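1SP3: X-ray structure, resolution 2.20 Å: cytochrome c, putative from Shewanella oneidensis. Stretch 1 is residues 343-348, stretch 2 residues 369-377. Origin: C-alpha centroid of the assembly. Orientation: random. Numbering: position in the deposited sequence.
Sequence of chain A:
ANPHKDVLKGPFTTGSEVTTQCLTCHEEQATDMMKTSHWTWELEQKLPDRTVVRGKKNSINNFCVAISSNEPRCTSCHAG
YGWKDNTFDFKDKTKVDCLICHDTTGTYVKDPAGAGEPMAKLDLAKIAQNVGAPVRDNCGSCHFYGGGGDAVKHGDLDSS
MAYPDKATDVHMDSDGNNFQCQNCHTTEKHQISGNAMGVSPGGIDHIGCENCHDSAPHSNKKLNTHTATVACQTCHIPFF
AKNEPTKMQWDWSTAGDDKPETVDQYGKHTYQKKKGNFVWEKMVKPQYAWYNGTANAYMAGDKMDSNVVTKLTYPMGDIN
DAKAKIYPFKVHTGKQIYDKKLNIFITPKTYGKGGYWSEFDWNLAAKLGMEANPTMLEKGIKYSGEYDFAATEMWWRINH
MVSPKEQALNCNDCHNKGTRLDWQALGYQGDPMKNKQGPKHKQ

Stretch 1 343-348: NIFITP
Stretch 2 (369-377) GMEANPTML

This is a small, largely apolar contact in which an extended segment, residues 344-348, packs against two consecutive helical pieces of 369-377 without one hydrogen bond between them; together the stretches bury 326 Å².

Asn343 stays out of the contact. From Ile344 to Pro348 the backbone is extended, with phi between -131° at Ile344 and -71° at Phe345, and psi between 97° at Thr347 and 159° at Pro348. In the other stretch the chain is helical from Gly369, Asn373 (phi/psi -71/117) breaks the path, and a second helix starts at Pro374. The register is set where the CA atoms of Pro348 and Gly369 lie 4.1 Å apart; Ile344, at the other end of the segment, meets the ends of Met370 and Met376. All the contacting residues are buried.

Glycine is what permits the close approach. Gly369 CA sits 3.1 Å from Thr347 O in a CA-H...O contact, and an ideal CB on Gly369 would fall 2.1 Å from the same Thr347 O and 2.6 Å from Pro348 CA, clashing with both.

Two methionines account for most of the area covered on the helical side. Met370 (chi1 m, chi2 m, chi3 -97°) leaves its backbone sideways, but its end comes nearer, with CE 3.9 Å from Ile344 CD1; farther back, Met370 CG is 4.0 Å from Ile346 CG2. Met376 (m, m, t) points toward the segment, its CE 3.6 Å from Phe345 O and 4.3 Å from Ile344 CD1. Such long, flexible side chains can lie against branched isoleucines: Ile344 is p, t and Ile346 m, t.

Thr347 (chi1 p), pointing toward the helices, is the most covered residue. Thr347 OG1 lies 3.7 Å from Met370 SD, and Thr347 CG2 4.1 Å from Met376 CE. Thr347 OG1 is also 3.5 Å from Asn373 ND2, at too poor an angle for a hydrogen bond; that ND2 is satisfied elsewhere in the structure.

Asn373 (chi1 t, chi2 -93°) caps the second helix, its OD1 accepting from Met376 N at 3.1 Å.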

ATOM      1  N   ASN A 343      -7.951 -25.891  -3.275  1.00 38.21           N
ATOM      2  CA  ASN A 343      -8.082 -25.094  -1.953  1.00 38.12           C
ATOM      3  C   ASN A 343      -7.402 -23.723  -2.115  1.00 34.77           C
ATOM      4  O   ASN A 343      -6.336 -23.569  -1.639  1.00 33.93           O
ATOM      5  CB  ASN A 343      -7.640 -25.906  -0.699  1.00 37.58           C
ATOM      6  CG  ASN A 343      -8.802 -26.689  -0.045  1.00 39.47           C
ATOM      7  OD1 ASN A 343      -9.726 -26.127   0.544  1.00 41.96           O
ATOM      8  ND2 ASN A 343      -8.742 -27.995  -0.140  1.00 44.84           N
ATOM      9  N   ILE A 344      -7.984 -22.817  -2.910  1.00 33.25           N
ATOM     10  CA  ILE A 344      -7.363 -21.536  -3.292  1.00 31.26           C
ATOM     11  C   ILE A 344      -8.261 -20.339  -3.098  1.00 31.93           C
ATOM     12  O   ILE A 344      -9.509 -20.434  -3.257  1.00 31.55           O
ATOM     13  CB  ILE A 344      -6.911 -21.496  -4.791  1.00 31.53           C
ATOM     14  CG1 ILE A 344      -8.136 -21.425  -5.732  1.00 30.08           C
ATOM     15  CG2 ILE A 344      -6.045 -22.687  -5.117  1.00 32.19           C
ATOM     16  CD1 ILE A 344      -7.754 -21.326  -7.184  1.00 35.86           C
ATOM     17  N   PHE A 345      -7.637 -19.176  -2.825  1.00 30.55           N
ATOM     18  CA  PHE A 345      -8.447 -17.946  -2.769  1.00 29.93           C
ATOM     19  C   PHE A 345      -8.913 -17.535  -4.146  1.00 28.41           C
ATOM     20  O   PHE A 345      -8.155 -17.675  -5.136  1.00 30.05           O
ATOM     21  CB  PHE A 345      -7.630 -16.807  -2.086  1.00 28.49           C
ATOM     22  CG  PHE A 345      -7.573 -16.963  -0.586  1.00 27.86           C
ATOM     23  CD1 PHE A 345      -6.345 -17.142   0.065  1.00 28.61           C
ATOM     24  CD2 PHE A 345      -8.739 -16.917   0.168  1.00 32.62           C
ATOM     25  CE1 PHE A 345      -6.297 -17.289   1.417  1.00 27.89           C
ATOM     26  CE2 PHE A 345      -8.697 -17.036   1.570  1.00 28.57           C
ATOM     27  CZ  PHE A 345      -7.468 -17.240   2.167  1.00 27.16           C
ATOM     28  N   ILE A 346     -10.127 -17.033  -4.207  1.00 28.53           N
ATOM     29  CA  ILE A 346     -10.770 -16.596  -5.415  1.00 30.05           C
ATOM     30  C   ILE A 346     -10.641 -15.119  -5.570  1.00 31.78           C
ATOM     31  O   ILE A 346     -10.658 -14.439  -4.564  1.00 31.51           O
ATOM     32  CB  ILE A 346     -12.243 -16.897  -5.303  1.00 31.27           C
ATOM     33  CG1 ILE A 346     -12.412 -18.423  -5.325  1.00 31.82           C
ATOM     34  CG2 ILE A 346     -13.090 -16.065  -6.367  1.00 28.35           C
ATOM     35  CD1 ILE A 346     -13.896 -18.861  -5.050  1.00 38.82           C
ATOM     36  N   THR A 347     -10.544 -14.649  -6.821  1.00 31.22           N
ATOM     37  CA  THR A 347     -10.458 -13.260  -7.133  1.00 31.86           C
ATOM     38  C   THR A 347     -11.792 -12.940  -7.732  1.00 30.76           C
ATOM     39  O   THR A 347     -11.995 -13.231  -8.900  1.00 32.34           O
ATOM     40  CB  THR A 347      -9.352 -13.003  -8.197  1.00 32.46           C
ATOM     41  OG1 THR A 347      -9.568 -13.893  -9.300  1.00 34.94           O
ATOM     42  CG2 THR A 347      -7.952 -13.400  -7.676  1.00 31.18           C
ATOM     43  N   PRO A 348     -12.724 -12.403  -6.968  1.00 29.95           N
ATOM     44  CA  PRO A 348     -14.102 -12.268  -7.460  1.00 30.95           C
ATOM     45  C   PRO A 348     -14.344 -10.928  -8.137  1.00 30.99           C
ATOM     46  O   PRO A 348     -13.613 -10.006  -7.904  1.00 31.09           O
ATOM     47  CB  PRO A 348     -14.934 -12.370  -6.189  1.00 27.68           C
ATOM     48  CG  PRO A 348     -14.095 -11.670  -5.230  1.00 30.91           C
ATOM     49  CD  PRO A 348     -12.631 -11.988  -5.567  1.00 30.08           C
ATOM     50  N   GLY A 369     -15.054 -13.454 -11.876  1.00 39.88           N
ATOM     51  CA  GLY A 369     -13.732 -13.003 -11.452  1.00 39.96           C
ATOM     52  C   GLY A 369     -12.660 -14.039 -11.833  1.00 41.61           C
ATOM     53  O   GLY A 369     -11.544 -13.709 -12.231  1.00 42.34           O
ATOM     54  N   MET A 370     -12.977 -15.313 -11.715  1.00 41.27           N
ATOM     55  CA  MET A 370     -12.018 -16.342 -12.144  1.00 42.35           C
ATOM     56  C   MET A 370     -11.831 -16.467 -13.660  1.00 43.05           C
ATOM     57  O   MET A 370     -10.716 -16.751 -14.130  1.00 42.07           O
ATOM     58  CB  MET A 370     -12.364 -17.693 -11.546  1.00 40.34           C
ATOM     59  CG  MET A 370     -12.316 -17.670  -9.981  1.00 43.87           C
ATOM     60  SD  MET A 370     -10.621 -17.486  -9.340  1.00 49.39           S
ATOM     61  CE  MET A 370     -10.403 -19.270  -9.078  1.00 50.43           C
ATOM     62  N   GLU A 371     -12.914 -16.283 -14.417  1.00 45.23           N
ATOM     63  CA  GLU A 371     -12.788 -16.283 -15.881  1.00 48.74           C
ATOM     64  C   GLU A 371     -12.111 -15.037 -16.378  1.00 49.64           C
ATOM     65  O   GLU A 371     -11.713 -14.990 -17.504  1.00 51.06           O
ATOM     66  CB  GLU A 371     -14.126 -16.387 -16.604  1.00 48.85           C
ATOM     67  CG  GLU A 371     -14.935 -17.613 -16.287  1.00 53.39           C
ATOM     68  CD  GLU A 371     -16.357 -17.445 -16.813  1.00 59.69           C
ATOM     69  OE1 GLU A 371     -16.693 -16.304 -17.286  1.00 59.88           O
ATOM     70  OE2 GLU A 371     -17.117 -18.453 -16.777  1.00 61.92           O
ATOM     71  N   ALA A 372     -11.965 -14.015 -15.553  1.00 52.07           N
ATOM     72  CA  ALA A 372     -11.267 -12.827 -16.034  1.00 52.45           C
ATOM     73  C   ALA A 372      -9.789 -12.745 -15.597  1.00 52.65           C
ATOM     74  O   ALA A 372      -9.008 -11.945 -16.156  1.00 52.55           O
ATOM     75  CB  ALA A 372     -12.049 -11.544 -15.649  1.00 52.82           C
ATOM     76  N   ASN A 373      -9.417 -13.536 -14.591  1.00 51.97           N
ATOM     77  CA  ASN A 373      -8.046 -13.505 -14.059  1.00 51.89           C
ATOM     78  C   ASN A 373      -7.010 -14.124 -15.046  1.00 51.54           C
ATOM     79  O   ASN A 373      -7.111 -15.315 -15.388  1.00 51.64           O
ATOM     80  CB  ASN A 373      -7.996 -14.193 -12.683  1.00 51.34           C
ATOM     81  CG  ASN A 373      -6.705 -13.885 -11.895  1.00 52.76           C
ATOM     82  OD1 ASN A 373      -5.712 -14.621 -11.961  1.00 55.15           O
ATOM     83  ND2 ASN A 373      -6.754 -12.850 -11.080  1.00 55.75           N
ATOM     84  N   PRO A 374      -6.041 -13.336 -15.528  1.00 51.09           N
ATOM     85  CA  PRO A 374      -5.018 -13.891 -16.431  1.00 50.73           C
ATOM     86  C   PRO A 374      -4.249 -15.059 -15.826  1.00 49.99           C
ATOM     87  O   PRO A 374      -4.050 -16.043 -16.530  1.00 49.82           O
ATOM     88  CB  PRO A 374      -4.082 -12.693 -16.715  1.00 50.97           C
ATOM     89  CG  PRO A 374      -4.384 -11.679 -15.608  1.00 51.31           C
ATOM     90  CD  PRO A 374      -5.851 -11.880 -15.307  1.00 51.06           C
ATOM     91  N   THR A 375      -3.825 -14.978 -14.572  1.00 49.06           N
ATOM     92  CA  THR A 375      -3.113 -16.103 -13.999  1.00 49.70           C
ATOM     93  C   THR A 375      -3.977 -17.379 -13.862  1.00 48.03           C
ATOM     94  O   THR A 375      -3.469 -18.467 -14.141  1.00 47.36           O
ATOM     95  CB  THR A 375      -2.444 -15.754 -12.672  1.00 50.49           C
ATOM     96  OG1 THR A 375      -2.669 -14.373 -12.406  1.00 54.56           O
ATOM     97  CG2 THR A 375      -0.931 -15.786 -12.791  1.00 53.13           C
ATOM     98  N   MET A 376      -5.258 -17.266 -13.468  1.00 46.97           N
ATOM     99  CA  MET A 376      -6.100 -18.447 -13.333  1.00 45.75           C
ATOM    100  C   MET A 376      -6.164 -19.162 -14.712  1.00 46.79           C
ATOM    101  O   MET A 376      -6.008 -20.383 -14.798  1.00 43.66           O
ATOM    102  CB  MET A 376      -7.484 -18.104 -12.850  1.00 45.34           C
ATOM    103  CG  MET A 376      -7.549 -17.457 -11.485  1.00 46.51           C
ATOM    104  SD  MET A 376      -6.654 -18.355 -10.188  1.00 43.43           S
ATOM    105  CE  MET A 376      -7.166 -17.274  -8.585  1.00 44.80           C
ATOM    106  N   LEU A 377      -6.371 -18.360 -15.757  1.00 47.84           N
ATOM    107  CA  LEU A 377      -6.459 -18.819 -17.136  1.00 50.71           C
ATOM    108  C   LEU A 377      -5.187 -19.512 -17.585  1.00 52.18           C
ATOM    109  O   LEU A 377      -5.224 -20.637 -18.089  1.00 51.80           O
ATOM    110  CB  LEU A 377      -6.735 -17.613 -18.021  1.00 51.79           C
ATOM    111  CG  LEU A 377      -8.176 -17.102 -17.897  1.00 52.84           C
ATOM    112  CD1 LEU A 377      -8.243 -15.812 -18.642  1.00 52.58           C
ATOM    113  CD2 LEU A 377      -9.192 -18.181 -18.432  1.00 51.81           C
TER